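Hypothetical protein PH0435 (Pyrococcus horikoshii, PDB 2YV4) is of unknown function but, as a Sua5-family protein, probably helps make threonylcarbamoyl-AMP for tRNA modification, the crystallised fragment being its C-terminal domain. Local coordinates at residues A[8-13]-A[89-94]; A[44-49]-A[69-74]. All blocks are in the same frame, centred on the assembly; numbering follows the deposited sequence.

Contact 1: residues A[8-13]-A[89-94]; sequences VVEGPR and AVMNRL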
loop_
_atom_site.group_PDB
_atom_site.type_symbol
_atom_site.label_atom_id
_atom_site.label_comp_id
_atom_site.label_asym_id
_atom_site.label_seq_id
_atom_site.Cartn_x
_atom_site.Cartn_y
_atom_site.Cartn_z
ATOM N N VAL A 8 -3.705 -0.210 -4.781
ATOM C CA VAL A 8 -4.215 0.711 -3.777
ATOM C C VAL A 8 -5.552 0.174 -3.265
ATOM O O VAL A 8 -6.473 -0.052 -4.048
ATOM C CB VAL A 8 -4.442 2.116 -4.377
ATOM C CG1 VAL A 8 -4.983 3.060 -3.304
ATOM C CG2 VAL A 8 -3.153 2.640 -4.965
ATOM N N VAL A 9 -5.651 -0.050 -1.958
ATOM C CA VAL A 9 -6.897 -0.538 -1.370
ATOM C C VAL A 9 -7.567 0.645 -0.672
ATOM O O VAL A 9 -7.038 1.198 0.298
ATOM C CB VAL A 9 -6.643 -1.670 -0.358
ATOM C CG1 VAL A 9 -7.961 -2.091 0.301
ATOM C CG2 VAL A 9 -6.012 -2.858 -1.073
ATOM N N GLU A 10 -8.737 1.029 -1.175
ATOM C CA GLU A 10 -9.460 2.179 -0.641
ATOM C C GLU A 10 -10.804 1.877 0.006
ATOM O O GLU A 10 -11.423 0.841 -0.249
ATOM C CB GLU A 10 -9.663 3.205 -1.758
ATOM C CG GLU A 10 -10.029 2.565 -3.080
ATOM C CD GLU A 10 -10.758 3.506 -4.013
ATOM O OE1 GLU A 10 -10.195 4.564 -4.367
ATOM O OE2 GLU A 10 -11.902 3.175 -4.396
ATOM N N GLY A 11 -11.255 2.814 0.830
ATOM C CA GLY A 11 -12.522 2.663 1.519
ATOM C C GLY A 11 -12.379 3.101 2.962
ATOM O O GLY A 11 -11.325 3.616 3.348
ATOM N N PRO A 12 -13.424 2.936 3.788
ATOM C CA PRO A 12 -13.297 3.350 5.189
ATOM C C PRO A 12 -12.208 2.512 5.850
ATOM O O PRO A 12 -12.031 1.340 5.503
ATOM C CB PRO A 12 -14.694 3.083 5.761
ATOM C CG PRO A 12 -15.210 1.960 4.899
ATOM C CD PRO A 12 -14.757 2.371 3.516
ATOM N N ARG A 13 -11.482 3.110 6.792
ATOM C CA ARG A 13 -10.392 2.415 7.465
ATOM C C ARG A 13 -10.719 1.006 7.952
ATOM O O ARG A 13 -9.935 0.079 7.743
ATOM C CB ARG A 13 -9.872 3.235 8.647
ATOM C CG ARG A 13 -8.716 2.544 9.368
ATOM C CD ARG A 13 -8.263 3.290 10.605
ATOM N NE ARG A 13 -7.839 4.653 10.306
ATOM C CZ ARG A 13 -8.579 5.732 10.527
ATOM N NH1 ARG A 13 -9.791 5.611 11.057
ATOM N NH2 ARG A 13 -8.108 6.933 10.219
ATOM N N ALA A 89 -4.856 11.280 -1.481
ATOM C CA ALA A 89 -3.481 11.759 -1.560
ATOM C C ALA A 89 -2.591 10.694 -2.181
ATOM O O ALA A 89 -1.709 11.008 -2.981
ATOM C CB ALA A 89 -2.963 12.129 -0.166
ATOM N N VAL A 90 -2.808 9.437 -1.799
ATOM C CA VAL A 90 -2.020 8.337 -2.348
ATOM C C VAL A 90 -2.171 8.296 -3.866
ATOM O O VAL A 90 -1.182 8.252 -4.597
ATOM C CB VAL A 90 -2.460 6.971 -1.767
ATOM C CG1 VAL A 90 -1.813 5.835 -2.557
ATOM C CG2 VAL A 90 -2.055 6.870 -0.297
HETATM N N MSE A 91 -3.414 8.316 -4.337
HETATM C CA MSE A 91 -3.677 8.279 -5.772
HETATM C C MSE A 91 -3.085 9.498 -6.483
HETATM O O MSE A 91 -2.523 9.373 -7.568
HETATM C CB MSE A 91 -5.188 8.176 -6.040
HETATM C CG MSE A 91 -5.802 6.818 -5.657
HETATM SE SE MSE A 91 -7.615 6.555 -6.353
HETATM C CE MSE A 91 -7.193 6.865 -8.187
ATOM N N ASN A 92 -3.204 10.674 -5.873
ATOM C CA ASN A 92 -2.648 11.889 -6.472
ATOM C C ASN A 92 -1.138 11.766 -6.670
ATOM O O ASN A 92 -0.621 12.022 -7.759
ATOM C CB ASN A 92 -2.951 13.107 -5.594
ATOM C CG ASN A 92 -4.397 13.540 -5.681
ATOM O OD1 ASN A 92 -4.868 14.338 -4.872
ATOM N ND2 ASN A 92 -5.112 13.022 -6.677
ATOM N N ARG A 93 -0.431 11.372 -5.617
ATOM C CA ARG A 93 1.022 11.219 -5.689
ATOM C C ARG A 93 1.405 10.082 -6.638
ATOM O O ARG A 93 2.525 10.031 -7.149
ATOM C CB ARG A 93 1.583 10.944 -4.290
ATOM C CG ARG A 93 3.085 10.705 -4.233
ATOM C CD ARG A 93 3.876 11.914 -4.702
ATOM N NE ARG A 93 5.314 11.701 -4.550
ATOM C CZ ARG A 93 6.249 12.511 -5.037
ATOM N NH1 ARG A 93 5.904 13.598 -5.716
ATOM N NH2 ARG A 93 7.534 12.237 -4.841
ATOM N N LEU A 94 0.460 9.180 -6.876
ATOM C CA LEU A 94 0.682 8.040 -7.752
ATOM C C LEU A 94 0.381 8.385 -9.207
ATOM O O LEU A 94 0.715 7.618 -10.114
ATOM C CB LEU A 94 -0.196 6.870 -7.300
ATOM C CG LEU A 94 0.487 5.545 -6.957
ATOM C CD1 LEU A 94 1.806 5.778 -6.236
ATOM C CD2 LEU A 94 -0.460 4.721 -6.101
#

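Contact 2: residues A[44-49]-A[69-74]; sequences ADEFFF and DKAGVD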
loop_
_atom_site.group_PDB
_atom_site.type_symbol
_atom_site.label_atom_id
_atom_site.label_comp_id
_atom_site.label_asym_id
_atom_site.label_seq_id
_atom_site.Cartn_x
_atom_site.Cartn_y
_atom_site.Cartn_z
ATOM N N ALA A 44 2.570 -8.454 6.203
ATOM C CA ALA A 44 3.150 -8.570 4.874
ATOM C C ALA A 44 4.614 -8.960 5.079
ATOM O O ALA A 44 5.077 -9.048 6.216
ATOM C CB ALA A 44 3.057 -7.246 4.142
ATOM N N ASP A 45 5.336 -9.201 3.988
ATOM C CA ASP A 45 6.753 -9.562 4.080
ATOM C C ASP A 45 7.597 -8.317 4.340
ATOM O O ASP A 45 8.703 -8.405 4.871
ATOM C CB ASP A 45 7.237 -10.204 2.779
ATOM C CG ASP A 45 6.542 -11.506 2.478
ATOM O OD1 ASP A 45 6.596 -12.419 3.331
ATOM O OD2 ASP A 45 5.945 -11.618 1.393
ATOM N N GLU A 46 7.069 -7.160 3.953
ATOM C CA GLU A 46 7.781 -5.896 4.120
ATOM C C GLU A 46 6.804 -4.799 4.507
ATOM O O GLU A 46 5.651 -4.802 4.074
ATOM C CB GLU A 46 8.467 -5.504 2.810
ATOM C CG GLU A 46 9.472 -6.521 2.270
ATOM C CD GLU A 46 10.799 -6.471 2.999
ATOM O OE1 GLU A 46 11.041 -5.489 3.733
ATOM O OE2 GLU A 46 11.606 -7.407 2.828
ATOM N N PHE A 47 7.262 -3.849 5.312
ATOM C CA PHE A 47 6.393 -2.758 5.723
ATOM C C PHE A 47 7.117 -1.418 5.762
ATOM O O PHE A 47 8.296 -1.344 6.107
ATOM C CB PHE A 47 5.778 -3.050 7.099
ATOM C CG PHE A 47 5.014 -1.886 7.679
ATOM C CD1 PHE A 47 5.561 -1.115 8.698
ATOM C CD2 PHE A 47 3.775 -1.520 7.158
ATOM C CE1 PHE A 47 4.888 0.005 9.190
ATOM C CE2 PHE A 47 3.096 -0.404 7.642
ATOM C CZ PHE A 47 3.651 0.359 8.656
ATOM N N PHE A 48 6.403 -0.365 5.385
ATOM C CA PHE A 48 6.949 0.989 5.410
ATOM C C PHE A 48 5.761 1.879 5.753
ATOM O O PHE A 48 4.701 1.771 5.135
ATOM C CB PHE A 48 7.522 1.379 4.046
ATOM C CG PHE A 48 8.453 2.573 4.090
ATOM C CD1 PHE A 48 9.832 2.399 3.983
ATOM C CD2 PHE A 48 7.950 3.863 4.222
ATOM C CE1 PHE A 48 10.699 3.497 4.002
ATOM C CE2 PHE A 48 8.806 4.969 4.244
ATOM C CZ PHE A 48 10.183 4.785 4.132
ATOM N N PHE A 49 5.934 2.739 6.749
ATOM C CA PHE A 49 4.869 3.632 7.185
ATOM C C PHE A 49 4.459 4.659 6.127
ATOM O O PHE A 49 5.297 5.379 5.579
ATOM C CB PHE A 49 5.294 4.345 8.474
ATOM C CG PHE A 49 4.244 5.258 9.033
ATOM C CD1 PHE A 49 2.948 4.800 9.236
ATOM C CD2 PHE A 49 4.554 6.572 9.374
ATOM C CE1 PHE A 49 1.972 5.640 9.774
ATOM C CE2 PHE A 49 3.586 7.417 9.911
ATOM C CZ PHE A 49 2.296 6.950 10.111
ATOM N N ASP A 69 11.173 -1.713 -3.786
ATOM C CA ASP A 69 11.910 -2.264 -4.915
ATOM C C ASP A 69 13.285 -2.763 -4.485
ATOM O O ASP A 69 13.743 -3.806 -4.951
ATOM C CB ASP A 69 12.038 -1.236 -6.038
ATOM C CG ASP A 69 10.751 -1.095 -6.841
ATOM O OD1 ASP A 69 9.998 -2.090 -6.944
ATOM O OD2 ASP A 69 10.499 -0.002 -7.378
ATOM N N LYS A 70 13.938 -2.028 -3.590
ATOM C CA LYS A 70 15.248 -2.437 -3.099
ATOM C C LYS A 70 15.099 -3.787 -2.396
ATOM O O LYS A 70 16.024 -4.603 -2.383
ATOM C CB LYS A 70 15.796 -1.391 -2.124
ATOM C CG LYS A 70 17.164 -1.723 -1.550
ATOM C CD LYS A 70 17.622 -0.645 -0.579
ATOM C CE LYS A 70 19.051 -0.872 -0.113
ATOM N NZ LYS A 70 19.202 -2.174 0.591
ATOM N N ALA A 71 13.921 -4.021 -1.821
ATOM C CA ALA A 71 13.644 -5.270 -1.118
ATOM C C ALA A 71 13.185 -6.386 -2.057
ATOM O O ALA A 71 12.985 -7.521 -1.630
ATOM C CB ALA A 71 12.592 -5.039 -0.037
ATOM N N GLY A 72 13.011 -6.062 -3.334
ATOM C CA GLY A 72 12.592 -7.066 -4.302
ATOM C C GLY A 72 11.158 -7.563 -4.192
ATOM O O GLY A 72 10.837 -8.664 -4.652
ATOM N N VAL A 73 10.286 -6.767 -3.585
ATOM C CA VAL A 73 8.888 -7.164 -3.448
ATOM C C VAL A 73 8.197 -7.267 -4.814
ATOM O O VAL A 73 8.434 -6.447 -5.699
ATOM C CB VAL A 73 8.117 -6.156 -2.562
ATOM C CG1 VAL A 73 6.633 -6.401 -2.669
ATOM C CG2 VAL A 73 8.561 -6.300 -1.113
ATOM N N ASP A 74 7.343 -8.278 -4.968
ATOM C CA ASP A 74 6.602 -8.507 -6.210
ATOM C C ASP A 74 5.380 -7.597 -6.325
ATOM O O ASP A 74 5.074 -7.079 -7.404
ATOM C CB ASP A 74 6.141 -9.966 -6.286
ATOM C CG ASP A 74 7.297 -10.942 -6.280
ATOM O OD1 ASP A 74 8.188 -10.807 -7.146
ATOM O OD2 ASP A 74 7.315 -11.839 -5.411
#

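Contact 1: residues A[8-13]-A[89-94]
Val8, on strand 5-11, turns its branched side chain to helix 86-93 and carries most of this contact. CB points at the helix but stands back from it, leaving the touching to the branches. CG1, anti to the backbone N (chi1 180°), comes only loosely near Val90 CG1, at 4.3 Å. CG2, on the other branch, has two partners: the same Val90 CG1, again loosely at 4.2 Å, and, more tightly, Leu94 CD2 at 3.6 Å. One methyl of Val90 thus faces both tips of Val8, while the side chains of Val8 and Leu94 lie alongside, running in opposite senses. Two residues along the strand, Glu10 also directs its CB at the helix, and its chain, extended beyond CG, brings OE1 to 3.8 Å from SE of Met91, a selenomethionine bent at chi3 (55°). That approach is a van der Waals touch at the more open margin of an otherwise apolar contact. Tyr100, in the loop before strand 101-104, packs on Val8, Met91 and Leu94. Through Val8, and through Val90 on Ala78 of strand 75-81, helix 86-93 covers one face of the parallel sheet; Leu94 adds Leu61 of helix 54-70, while Val9 turns to helix 13-29 on the other face.

Contact 2: residues A[44-49]-A[69-74]
Glu46 opens strand 46-49 with its CA 7.8 Å from that of Val73, the nearest pairing between this strand and the turn that leaves helix 54-70. The two segments belong to a beta-alpha-beta crossover of a parallel alpha/beta domain: the chain leaves edge strand 46-49, runs through the helix and returns as strand 75-81, passing strand 34-38, which lies between the two in the sheet. A Schellman motif follows helix 54-70. Gly72 takes a positive phi (71°), and one bond of the motif runs from its N to Asp69 O at 2.9 Å; beyond the helix, Ala71 and Val73 both direct CB at the strand. Glu46 meets them with its aliphatic part first: CG presses on Val73 CG2 at 3.5 Å, and CB lies near the same methyl. A bend at chi2 (-78°) then turns the carboxylate so that one face lies against Ala71 CB, 3.8 Å from Glu46 CD. OE1 is hydrogen-bonded to Tyr67 OH, while Lys33 NZ is only a long, weak ion-pair partner of OE2. Cut back to an alanine, this position would probably leave Tyr67 OH without its Glu46 partner, Ala71 CB without the carboxylate over it and Val73 CG2 without its closest neighbour, CG. Lys33 also ties the turn itself, its NZ hydrogen-bonding to Ala71 O.

Contact 1 and contact 2 lie on opposite sides of the chain's centre, their own centres 18 Å apart and their nearest atoms about 9 Å apart, so they do not touch. Both reach the same parallel sheet: contact 2 at outermost strand 46-49, contact 1 at strand 5-11, next to the other outermost strand, 101-104. Along the chain, contact 2 is nested inside the loop closed by contact 1. Helix 54-70 links them physically, since its middle, at Leu61, packs on Leu94 of contact 1, while its end runs into the turn of contact 2. No bound ligand marks a site at either place; contact 1 packs a helix on strand 5-11, and contact 2 packs the turn after helix 54-70 on strand 46-49.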